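Local coordinates for protein putative esterase (Sulfolobus solfataricus P2, PDB 2RAU) that probably hydrolyses ester bonds as a lipase-like member of the alpha/beta-hydrolase superfamily and binds calcium ions, at residues A[264-269]-A[330-336]; A[323-327]-A[340-344]. One frame throughout, in Å; residues are numbered along the deposited sequence.

Overall arrangement
Both contacts depend on the loop between the last strand of the main sheet and the C-terminal helix, and they illustrate how packing chemistry follows position in a fold. Contact 1 is partly buried and sets residues 330-336 of that loop against helix 262-270; it is mainly apolar, with water joining the two segments at one end. Contact 2 is buried and joins strand 320-324 to helix 338-353, combining leucine-valine packing with a short direct tyrosine-aspartate hydrogen bond. The centres of contacts 1 and 2 are about 13 Å apart. Val332, in segment 330-336 but not touching 264-269, packs on contact 2: its CG2 lies 3.8 Å from Leu324 CD1, and its O 3.8 Å from Val342 CG2.

Contact 1 of 2, residues A[264-269]-A[330-336]; sequences DMFPIL and LDVYTGE
Residues 264-269 are helical, kinked at Pro267, whose N has no bond to the preceding turn; Leu269 N still donates to Met265 O at 3.1 Å. Opposite, residues 330-332 have helical phi/psi values, Tyr333 N bonds Leu330 O at 3.2 Å, and the chain then extends through Thr334 (-159/171) to Gly335 (97/148), where a CB would clash with the preceding carbonyl O. CA of Asp264 lies 6.1 Å from CA of Gly335, and CA of Met265 7.6 Å from CA of Leu330. Met265 (selenomethionine; chi1 and chi2 m) brings SE to 3.6 Å from Leu330 CB and CE to 3.6 Å from Thr334 CG2. In this alpha/beta-hydrolase fold the helix belongs to the long insertion between strands 170-176 and 297-302, while segment 330-336 directly follows His329, which may be the histidine of a Ser-His-Asp triad with Ser152 and Asp177. Leu330 (m, t) turns CD1 to 3.8 Å from Leu269 CD2, and Ile268 CD1 meets Thr334 CG2 at 3.5 Å. No direct hydrogen bond crosses. Asp264 OD1 makes a salt bridge to Lys83; its OD2 takes a hydrogen bond from a water (2.6 Å) that accepts from Glu336 N (3.1 Å).

Contact 2 of 2, residues A[323-327]-A[340-344]; sequences LLKGY and KDVNS
This is a buried strand-to-helix contact of the alpha/beta-hydrolase fold, at the edge of the main sheet, where its last strand, 320-324, passes through a loop into helix 338-353. The strand runs parallel to 297-302, and on leaving it the chain makes a type II beta turn from Leu324 to Tyr327, closed by Tyr327 N to Leu324 O at 3.3 Å; Gly326, with phi 85°, occupies its third position. The helical segment 340-344 includes a wider pi-type turn at 340-343. The CA atoms of Leu324 and Asp341 are 7.2 Å apart. Leu324 (m, t) places CD1 3.7 Å from Val342 CG2, with Val342 in t, and CD2 3.5 Å from Asp341 O. Tyr327 (chi1 m) also reaches the helix, its CE2 4.3 Å from Val342 CG2. Tyr257 gives Asp341 OD2 another partner, and Lys340 NZ forms a salt bridge with Asp341 OD1 at 2.8 Å. Asp341 OD2 lies at the edge of the Tyr327 ring, near its plane, and accepts a hydrogen bond from Tyr327 OH at 2.5 Å.

Contact 1 of 2, residues A[264-269]-A[330-336]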
ATOM      1  N   ASP A 264      13.538  -9.967   0.097  1.00 26.95           N
ATOM      2  CA  ASP A 264      12.147  -9.480  -0.033  1.00 27.45           C
ATOM      3  C   ASP A 264      11.947  -8.157   0.722  1.00 26.00           C
ATOM      4  O   ASP A 264      11.355  -7.209   0.184  1.00 25.96           O
ATOM      5  CB  ASP A 264      11.146 -10.528   0.470  1.00 26.30           C
ATOM      6  CG  ASP A 264      11.211 -11.825  -0.329  1.00 31.90           C
ATOM      7  OD1 ASP A 264      11.489 -11.754  -1.552  1.00 29.79           O
ATOM      8  OD2 ASP A 264      11.004 -12.918   0.245  1.00 27.52           O
HETATM    9  N   MSE A 265      12.481  -8.067   1.927  1.00 24.53           N
HETATM   10  CA  MSE A 265      12.180  -6.935   2.835  1.00 23.53           C
HETATM   11  C   MSE A 265      12.926  -5.673   2.469  1.00 26.27           C
HETATM   12  O   MSE A 265      12.368  -4.576   2.521  1.00 23.43           O
HETATM   13  CB  MSE A 265      12.469  -7.249   4.287  1.00 26.07           C
HETATM   14  CG  MSE A 265      11.660  -8.397   4.902  1.00 25.33           C
HETATM   15 SE   MSE A 265       9.798  -7.808   5.024  0.75 32.17          SE
HETATM   16  CE  MSE A 265       9.027  -9.591   4.778  1.00 32.90           C
ATOM     17  N   PHE A 266      14.205  -5.828   2.181  1.00 24.30           N
ATOM     18  CA  PHE A 266      15.052  -4.633   1.948  1.00 24.74           C
ATOM     19  C   PHE A 266      14.575  -3.830   0.713  1.00 25.56           C
ATOM     20  O   PHE A 266      14.575  -2.585   0.774  1.00 25.28           O
ATOM     21  CB  PHE A 266      16.552  -4.995   1.910  1.00 24.16           C
ATOM     22  CG  PHE A 266      17.163  -5.363   3.300  1.00 25.73           C
ATOM     23  CD1 PHE A 266      16.369  -5.583   4.443  1.00 23.03           C
ATOM     24  CD2 PHE A 266      18.521  -5.614   3.411  1.00 25.68           C
ATOM     25  CE1 PHE A 266      16.931  -5.970   5.636  1.00 29.62           C
ATOM     26  CE2 PHE A 266      19.073  -5.993   4.610  1.00 26.89           C
ATOM     27  CZ  PHE A 266      18.289  -6.139   5.719  1.00 23.23           C
ATOM     28  N   PRO A 267      14.240  -4.522  -0.415  1.00 25.40           N
ATOM     29  CA  PRO A 267      13.677  -3.770  -1.552  1.00 24.89           C
ATOM     30  C   PRO A 267      12.403  -3.006  -1.299  1.00 25.38           C
ATOM     31  O   PRO A 267      12.258  -1.934  -1.875  1.00 27.99           O
ATOM     32  CB  PRO A 267      13.570  -4.805  -2.666  1.00 26.08           C
ATOM     33  CG  PRO A 267      14.584  -5.818  -2.329  1.00 24.28           C
ATOM     34  CD  PRO A 267      14.495  -5.921  -0.809  1.00 23.89           C
ATOM     35  N   ILE A 268      11.552  -3.494  -0.390  1.00 25.06           N
ATOM     36  CA  ILE A 268      10.307  -2.822   0.005  1.00 25.35           C
ATOM     37  C   ILE A 268      10.661  -1.556   0.746  1.00 25.02           C
ATOM     38  O   ILE A 268      10.181  -0.489   0.423  1.00 23.92           O
ATOM     39  CB  ILE A 268       9.326  -3.745   0.848  1.00 27.40           C
ATOM     40  CG1 ILE A 268       8.753  -4.842  -0.070  1.00 27.97           C
ATOM     41  CG2 ILE A 268       8.240  -2.877   1.553  1.00 27.30           C
ATOM     42  CD1 ILE A 268       8.016  -6.071   0.641  1.00 26.81           C
ATOM     43  N   LEU A 269      11.512  -1.666   1.757  1.00 25.77           N
ATOM     44  CA  LEU A 269      11.894  -0.497   2.539  1.00 23.74           C
ATOM     45  C   LEU A 269      12.550   0.541   1.638  1.00 23.07           C
ATOM     46  O   LEU A 269      12.280   1.726   1.747  1.00 25.43           O
ATOM     47  CB  LEU A 269      12.816  -0.909   3.684  1.00 24.79           C
ATOM     48  CG  LEU A 269      12.134  -1.214   5.043  1.00 22.67           C
ATOM     49  CD1 LEU A 269      11.672   0.071   5.659  1.00 25.87           C
ATOM     50  CD2 LEU A 269      11.006  -2.247   4.970  1.00 25.20           C
ATOM     51  N   LEU A 330       4.692  -7.047   7.059  1.00 24.70           N
ATOM     52  CA  LEU A 330       5.170  -7.060   5.695  1.00 23.47           C
ATOM     53  C   LEU A 330       5.161  -8.412   5.038  1.00 23.42           C
ATOM     54  O   LEU A 330       5.217  -8.461   3.812  1.00 25.47           O
ATOM     55  CB  LEU A 330       6.528  -6.409   5.586  1.00 22.85           C
ATOM     56  CG  LEU A 330       6.656  -4.927   6.025  1.00 26.94           C
ATOM     57  CD1 LEU A 330       8.112  -4.465   5.909  1.00 28.63           C
ATOM     58  CD2 LEU A 330       5.757  -4.038   5.203  1.00 27.76           C
ATOM     59  N   ASP A 331       5.118  -9.483   5.830  1.00 25.56           N
ATOM     60  CA  ASP A 331       5.017 -10.865   5.270  1.00 25.29           C
ATOM     61  C   ASP A 331       3.698 -11.095   4.512  1.00 26.39           C
ATOM     62  O   ASP A 331       3.599 -11.988   3.678  1.00 23.02           O
ATOM     63  CB  ASP A 331       5.130 -11.929   6.382  1.00 23.33           C
ATOM     64  CG  ASP A 331       6.499 -11.955   7.031  1.00 21.27           C
ATOM     65  OD1 ASP A 331       7.509 -12.094   6.282  1.00 30.48           O
ATOM     66  OD2 ASP A 331       6.536 -11.855   8.294  1.00 28.46           O
ATOM     67  N   VAL A 332       2.687 -10.292   4.820  1.00 27.64           N
ATOM     68  CA  VAL A 332       1.392 -10.339   4.111  1.00 27.61           C
ATOM     69  C   VAL A 332       1.525 -10.021   2.604  1.00 25.44           C
ATOM     70  O   VAL A 332       0.786 -10.554   1.766  1.00 26.44           O
ATOM     71  CB  VAL A 332       0.354  -9.418   4.819  1.00 28.19           C
ATOM     72  CG1 VAL A 332      -1.030  -9.514   4.118  1.00 26.88           C
ATOM     73  CG2 VAL A 332       0.231  -9.832   6.325  1.00 21.91           C
ATOM     74  N   TYR A 333       2.540  -9.234   2.272  1.00 23.46           N
ATOM     75  CA  TYR A 333       2.761  -8.643   0.951  1.00 25.31           C
ATOM     76  C   TYR A 333       3.898  -9.219   0.115  1.00 26.37           C
ATOM     77  O   TYR A 333       4.045  -8.878  -1.035  1.00 27.68           O
ATOM     78  CB  TYR A 333       3.004  -7.128   1.120  1.00 25.37           C
ATOM     79  CG  TYR A 333       2.053  -6.492   2.087  1.00 23.87           C
ATOM     80  CD1 TYR A 333       0.686  -6.571   1.890  1.00 31.55           C
ATOM     81  CD2 TYR A 333       2.513  -5.790   3.180  1.00 29.03           C
ATOM     82  CE1 TYR A 333      -0.208  -6.030   2.819  1.00 27.09           C
ATOM     83  CE2 TYR A 333       1.646  -5.247   4.097  1.00 22.39           C
ATOM     84  CZ  TYR A 333       0.285  -5.372   3.909  1.00 25.08           C
ATOM     85  OH  TYR A 333      -0.581  -4.828   4.825  1.00 27.42           O
ATOM     86  N   THR A 334       4.716 -10.095   0.690  1.00 25.88           N
ATOM     87  CA  THR A 334       5.886 -10.610   0.007  1.00 26.19           C
ATOM     88  C   THR A 334       6.340 -11.938   0.627  1.00 25.15           C
ATOM     89  O   THR A 334       5.764 -12.393   1.647  1.00 24.40           O
ATOM     90  CB  THR A 334       7.080  -9.601   0.035  1.00 28.29           C
ATOM     91  OG1 THR A 334       8.088 -10.053  -0.876  1.00 26.51           O
ATOM     92  CG2 THR A 334       7.655  -9.443   1.497  1.00 28.32           C
ATOM     93  N   GLY A 335       7.298 -12.603  -0.039  1.00 25.02           N
ATOM     94  CA  GLY A 335       7.864 -13.848   0.427  1.00 25.43           C
ATOM     95  C   GLY A 335       7.219 -15.040  -0.213  1.00 25.47           C
ATOM     96  O   GLY A 335       6.045 -15.003  -0.533  1.00 24.72           O
ATOM     97  N   GLU A 336       7.980 -16.109  -0.402  1.00 27.62           N
ATOM     98  CA  GLU A 336       7.459 -17.271  -1.129  1.00 29.44           C
ATOM     99  C   GLU A 336       6.234 -17.943  -0.501  1.00 27.64           C
ATOM    100  O   GLU A 336       5.409 -18.509  -1.217  1.00 28.00           O
ATOM    101  CB  GLU A 336       8.571 -18.278  -1.384  1.00 27.99           C
ATOM    102  CG  GLU A 336       9.157 -18.867  -0.141  1.00 32.79           C
ATOM    103  CD  GLU A 336      10.155 -20.006  -0.432  1.00 39.68           C
ATOM    104  OE1 GLU A 336      10.396 -20.310  -1.624  1.00 49.17           O
ATOM    105  OE2 GLU A 336      10.665 -20.588   0.547  1.00 47.98           O
TER
HETATM  106  O   HOH W   1      10.984 -15.532  -0.101  1.00 27.17           O

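Contact 2 of 2, residues A[323-327]-A[340-344]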
ATOM      1  N   LEU A 323      -6.565 -15.524   9.774  1.00 25.24           N
ATOM      2  CA  LEU A 323      -5.418 -15.235  10.618  1.00 26.40           C
ATOM      3  C   LEU A 323      -4.206 -15.899  10.007  1.00 24.62           C
ATOM      4  O   LEU A 323      -4.212 -17.103   9.755  1.00 27.33           O
ATOM      5  CB  LEU A 323      -5.617 -15.780  12.033  1.00 25.85           C
ATOM      6  CG  LEU A 323      -4.389 -15.718  12.975  1.00 31.03           C
ATOM      7  CD1 LEU A 323      -3.961 -14.310  13.327  1.00 32.20           C
ATOM      8  CD2 LEU A 323      -4.686 -16.525  14.257  1.00 32.74           C
ATOM      9  N   LEU A 324      -3.159 -15.107   9.821  1.00 24.95           N
ATOM     10  CA  LEU A 324      -1.880 -15.537   9.236  1.00 24.33           C
ATOM     11  C   LEU A 324      -0.864 -15.833  10.360  1.00 24.38           C
ATOM     12  O   LEU A 324      -0.197 -14.946  10.880  1.00 25.03           O
ATOM     13  CB  LEU A 324      -1.356 -14.458   8.254  1.00 25.57           C
ATOM     14  CG  LEU A 324      -2.268 -14.262   7.026  1.00 24.46           C
ATOM     15  CD1 LEU A 324      -1.932 -12.998   6.292  1.00 21.49           C
ATOM     16  CD2 LEU A 324      -2.210 -15.498   6.128  1.00 26.38           C
ATOM     17  N   LYS A 325      -0.777 -17.100  10.737  1.00 26.36           N
ATOM     18  CA  LYS A 325       0.057 -17.505  11.836  1.00 24.99           C
ATOM     19  C   LYS A 325       1.533 -17.312  11.493  1.00 26.18           C
ATOM     20  O   LYS A 325       2.006 -17.707  10.411  1.00 27.04           O
ATOM     21  CB  LYS A 325      -0.287 -18.947  12.245  1.00 26.71           C
ATOM     22  CG  LYS A 325      -1.670 -19.111  12.950  1.00 31.29           C
ATOM     23  N   GLY A 326       2.238 -16.678  12.433  1.00 24.43           N
ATOM     24  CA  GLY A 326       3.663 -16.379  12.333  1.00 23.31           C
ATOM     25  C   GLY A 326       4.033 -15.103  11.604  1.00 25.25           C
ATOM     26  O   GLY A 326       5.177 -14.675  11.639  1.00 25.42           O
ATOM     27  N   TYR A 327       3.058 -14.496  10.936  1.00 24.90           N
ATOM     28  CA  TYR A 327       3.336 -13.387  10.050  1.00 22.34           C
ATOM     29  C   TYR A 327       3.552 -12.083  10.762  1.00 25.43           C
ATOM     30  O   TYR A 327       2.760 -11.710  11.639  1.00 25.89           O
ATOM     31  CB  TYR A 327       2.152 -13.178   9.080  1.00 23.48           C
ATOM     32  CG  TYR A 327       2.207 -14.014   7.834  1.00 24.73           C
ATOM     33  CD1 TYR A 327       2.314 -15.398   7.909  1.00 27.16           C
ATOM     34  CD2 TYR A 327       2.099 -13.433   6.579  1.00 28.20           C
ATOM     35  CE1 TYR A 327       2.346 -16.194   6.756  1.00 24.25           C
ATOM     36  CE2 TYR A 327       2.127 -14.226   5.406  1.00 26.73           C
ATOM     37  CZ  TYR A 327       2.275 -15.600   5.510  1.00 24.71           C
ATOM     38  OH  TYR A 327       2.366 -16.371   4.384  1.00 26.24           O
ATOM     39  N   LYS A 340       0.877 -19.128  -1.088  1.00 25.03           N
ATOM     40  CA  LYS A 340      -0.050 -20.087  -0.513  1.00 26.77           C
ATOM     41  C   LYS A 340      -1.026 -19.465   0.474  1.00 24.88           C
ATOM     42  O   LYS A 340      -2.208 -19.770   0.442  1.00 27.78           O
ATOM     43  CB  LYS A 340       0.721 -21.211   0.220  1.00 29.38           C
ATOM     44  CG  LYS A 340      -0.143 -22.122   1.103  1.00 32.31           C
ATOM     45  CD  LYS A 340       0.674 -23.286   1.732  1.00 32.46           C
ATOM     46  CE  LYS A 340       1.749 -22.838   2.818  1.00 48.62           C
ATOM     47  NZ  LYS A 340       1.304 -22.637   4.261  1.00 50.32           N
ATOM     48  N   ASP A 341      -0.515 -18.627   1.370  1.00 24.29           N
ATOM     49  CA  ASP A 341      -1.284 -18.159   2.517  1.00 26.85           C
ATOM     50  C   ASP A 341      -2.142 -16.947   2.254  1.00 25.41           C
ATOM     51  O   ASP A 341      -3.114 -16.746   2.981  1.00 24.23           O
ATOM     52  CB  ASP A 341      -0.362 -17.796   3.682  1.00 30.67           C
ATOM     53  CG  ASP A 341       0.482 -18.986   4.180  1.00 29.92           C
ATOM     54  OD1 ASP A 341       0.026 -20.138   4.069  1.00 28.15           O
ATOM     55  OD2 ASP A 341       1.594 -18.769   4.690  1.00 28.15           O
ATOM     56  N   VAL A 342      -1.748 -16.117   1.285  1.00 24.02           N
ATOM     57  CA  VAL A 342      -2.501 -14.883   0.953  1.00 25.22           C
ATOM     58  C   VAL A 342      -3.006 -14.857  -0.493  1.00 24.28           C
ATOM     59  O   VAL A 342      -4.190 -14.841  -0.754  1.00 23.85           O
ATOM     60  CB  VAL A 342      -1.683 -13.604   1.274  1.00 22.81           C
ATOM     61  CG1 VAL A 342      -2.466 -12.323   0.937  1.00 19.97           C
ATOM     62  CG2 VAL A 342      -1.213 -13.595   2.735  1.00 26.10           C
ATOM     63  N   ASN A 343      -2.086 -14.898  -1.442  1.00 25.40           N
ATOM     64  CA  ASN A 343      -2.429 -14.613  -2.833  1.00 25.90           C
ATOM     65  C   ASN A 343      -3.392 -15.598  -3.467  1.00 25.66           C
ATOM     66  O   ASN A 343      -4.414 -15.162  -4.044  1.00 24.95           O
ATOM     67  CB  ASN A 343      -1.141 -14.370  -3.678  1.00 24.70           C
ATOM     68  CG  ASN A 343      -0.304 -13.215  -3.165  1.00 26.39           C
ATOM     69  OD1 ASN A 343      -0.799 -12.351  -2.431  1.00 26.42           O
ATOM     70  ND2 ASN A 343       0.981 -13.216  -3.511  1.00 26.31           N
ATOM     71  N   SER A 344      -3.120 -16.907  -3.330  1.00 25.11           N
ATOM     72  CA  SER A 344      -4.034 -17.944  -3.803  1.00 26.67           C
ATOM     73  C   SER A 344      -5.364 -17.929  -3.066  1.00 25.26           C
ATOM     74  O   SER A 344      -6.366 -18.305  -3.635  1.00 24.33           O
ATOM     75  CB  SER A 344      -3.404 -19.319  -3.673  1.00 26.14           C
ATOM     76  OG  SER A 344      -3.134 -19.630  -2.299  1.00 33.04           O
TER